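Aromatic-amino-acid:2-oxoglutarate transaminase (Candida albicans, PDB 6HND) probably transfers amino groups from aromatic amino acids to 2-oxoglutarate, and perhaps handles 2-aminoadipate too, using pyridoxal 5'-phosphate as cofactor. Local coordinates at residues V183-E188 with V225-N230. Sequence-based numbering, arbitrary orientation.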
loop_
_atom_site.group_PDB
_atom_site.type_symbol
_atom_site.label_atom_id
_atom_site.label_comp_id
_atom_site.label_asym_id
_atom_site.label_seq_id
_atom_site.Cartn_x
_atom_site.Cartn_y
_atom_site.Cartn_z
ATOM N N VAL B 183 -11.594 13.873 -19.252
ATOM C CA VAL B 183 -10.528 13.538 -20.237
ATOM C C VAL B 183 -9.170 13.849 -19.591
ATOM O O VAL B 183 -9.034 14.921 -18.995
ATOM C CB VAL B 183 -10.742 14.323 -21.541
ATOM C CG1 VAL B 183 -9.573 14.191 -22.507
ATOM C CG2 VAL B 183 -12.035 13.892 -22.200
ATOM N N ILE B 184 -8.206 12.937 -19.691
ATOM C CA ILE B 184 -6.797 13.274 -19.366
ATOM C C ILE B 184 -5.983 13.137 -20.643
ATOM O O ILE B 184 -6.171 12.148 -21.401
ATOM C CB ILE B 184 -6.206 12.458 -18.203
ATOM C CG1 ILE B 184 -4.786 12.949 -17.907
ATOM C CG2 ILE B 184 -6.275 10.972 -18.478
ATOM C CD1 ILE B 184 -4.278 12.664 -16.530
ATOM N N LEU B 185 -5.168 14.149 -20.870
ATOM C CA LEU B 185 -4.175 14.226 -21.963
ATOM C C LEU B 185 -2.970 13.391 -21.541
ATOM O O LEU B 185 -2.391 13.701 -20.467
ATOM C CB LEU B 185 -3.769 15.690 -22.126
ATOM C CG LEU B 185 -4.894 16.605 -22.544
ATOM C CD1 LEU B 185 -4.514 18.054 -22.306
ATOM C CD2 LEU B 185 -5.239 16.339 -24.005
ATOM N N VAL B 186 -2.606 12.400 -22.347
ATOM C CA VAL B 186 -1.462 11.506 -22.042
ATOM C C VAL B 186 -0.522 11.496 -23.249
ATOM O O VAL B 186 -1.015 11.387 -24.399
ATOM C CB VAL B 186 -1.973 10.108 -21.665
ATOM C CG1 VAL B 186 -0.838 9.145 -21.410
ATOM C CG2 VAL B 186 -2.895 10.154 -20.453
ATOM N N GLU B 187 0.783 11.599 -22.993
ATOM C CA GLU B 187 1.841 11.366 -24.022
ATOM C C GLU B 187 1.538 10.053 -24.754
ATOM O O GLU B 187 1.321 9.057 -24.084
ATOM C CB GLU B 187 3.227 11.413 -23.376
ATOM C CG GLU B 187 3.571 12.795 -22.846
ATOM C CD GLU B 187 4.660 12.889 -21.800
ATOM O OE1 GLU B 187 4.839 11.902 -21.056
ATOM O OE2 GLU B 187 5.254 13.988 -21.659
ATOM N N GLU B 188 1.536 10.086 -26.090
ATOM C CA GLU B 188 1.047 8.993 -26.970
ATOM C C GLU B 188 1.841 7.714 -26.706
ATOM O O GLU B 188 1.239 6.660 -26.876
ATOM C CB GLU B 188 1.119 9.359 -28.448
ATOM C CG GLU B 188 2.523 9.517 -29.015
ATOM C CD GLU B 188 2.516 9.774 -30.522
ATOM O OE1 GLU B 188 1.600 9.227 -31.206
ATOM O OE2 GLU B 188 3.434 10.520 -31.025
ATOM N N VAL B 225 -0.797 22.506 -29.135
ATOM C CA VAL B 225 -1.572 23.766 -29.343
ATOM C C VAL B 225 -2.766 23.489 -30.280
ATOM O O VAL B 225 -3.907 23.848 -29.936
ATOM C CB VAL B 225 -0.650 24.902 -29.831
ATOM C CG1 VAL B 225 -1.428 26.148 -30.217
ATOM C CG2 VAL B 225 0.367 25.268 -28.773
ATOM N N ASP B 226 -2.549 22.826 -31.410
ATOM C CA ASP B 226 -3.620 22.575 -32.403
ATOM C C ASP B 226 -4.745 21.757 -31.743
ATOM O O ASP B 226 -5.952 22.113 -31.946
ATOM C CB ASP B 226 -3.062 21.908 -33.661
ATOM C CG ASP B 226 -4.152 21.621 -34.679
ATOM O OD1 ASP B 226 -4.679 22.584 -35.260
ATOM O OD2 ASP B 226 -4.510 20.435 -34.835
ATOM N N LEU B 227 -4.391 20.691 -31.013
ATOM C CA LEU B 227 -5.371 19.838 -30.276
ATOM C C LEU B 227 -6.189 20.729 -29.325
ATOM O O LEU B 227 -7.401 20.625 -29.300
ATOM C CB LEU B 227 -4.609 18.729 -29.530
ATOM C CG LEU B 227 -5.418 17.794 -28.624
ATOM C CD1 LEU B 227 -6.448 17.011 -29.412
ATOM C CD2 LEU B 227 -4.500 16.832 -27.874
ATOM N N LEU B 228 -5.546 21.630 -28.595
ATOM C CA LEU B 228 -6.237 22.466 -27.582
ATOM C C LEU B 228 -7.060 23.569 -28.259
ATOM O O LEU B 228 -8.167 23.820 -27.802
ATOM C CB LEU B 228 -5.190 23.014 -26.617
ATOM C CG LEU B 228 -4.696 21.999 -25.589
ATOM C CD1 LEU B 228 -3.708 22.637 -24.610
ATOM C CD2 LEU B 228 -5.869 21.404 -24.836
ATOM N N GLU B 229 -6.560 24.183 -29.324
ATOM C CA GLU B 229 -7.265 25.292 -30.022
ATOM C C GLU B 229 -8.420 24.739 -30.837
ATOM O O GLU B 229 -9.345 25.502 -31.065
ATOM C CB GLU B 229 -6.344 26.062 -30.968
ATOM C CG GLU B 229 -5.319 26.913 -30.235
ATOM C CD GLU B 229 -4.459 27.765 -31.144
ATOM O OE1 GLU B 229 -4.658 27.673 -32.378
ATOM O OE2 GLU B 229 -3.612 28.527 -30.614
ATOM N N ASN B 230 -8.348 23.481 -31.284
ATOM C CA ASN B 230 -9.353 22.892 -32.206
ATOM C C ASN B 230 -9.948 21.647 -31.534
ATOM O O ASN B 230 -10.314 20.679 -32.244
ATOM C CB ASN B 230 -8.755 22.645 -33.598
ATOM C CG ASN B 230 -8.192 23.900 -34.246
ATOM O OD1 ASN B 230 -8.909 24.853 -34.511
ATOM N ND2 ASN B 230 -6.894 23.943 -34.483
#
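Two N-H groups of N230 converge on the carbonyl O of D226, just before L227, the helix residue that meets L185 of the strand: the N230 backbone N lies 2.8 Å from D226 O, and its side-chain ND2 adds a weak bond of 3.3 Å. ND2 also reaches D226 OD1, again weakly, the N-H···O angle being only 126°. ND2 thus turns back beside D226 in the last turn of helix 221-229, whereas the contact with strand 183-187 is entirely apolar. Its closest approach is methyl to methyl, L185 CD2 to L227 CD2 at 4.0 Å, the two side chains sliding past one another in opposite directions. The CB of L227 points toward the strand, and with CG anti to N (chi1 176°) CD2 is placed against L185 CD2. The CB of L185 points to the helix, but its CG lies opposite the carbonyl carbon (chi1 -63°). The CB of L228 points to the flank; only its end comes nearer, CD2 lying 4.4 Å from L185 CD1, so each methyl of L185 has a leucine partner. W231, P241, V206, V208 and L244 also touch L185. The backbones stay 10.1 Å apart, L185 CA to L227 CA, and the buried area is just 93 Å². In the mixed sheet, 183-187 lies between parallel strands 204-208 and 243-246; the chain joining those two crosses over it, a beta-alpha-beta crossover that includes this helix. Between these two segments no hydrogen bond forms; the contact is leucine packing, which is weakly directional.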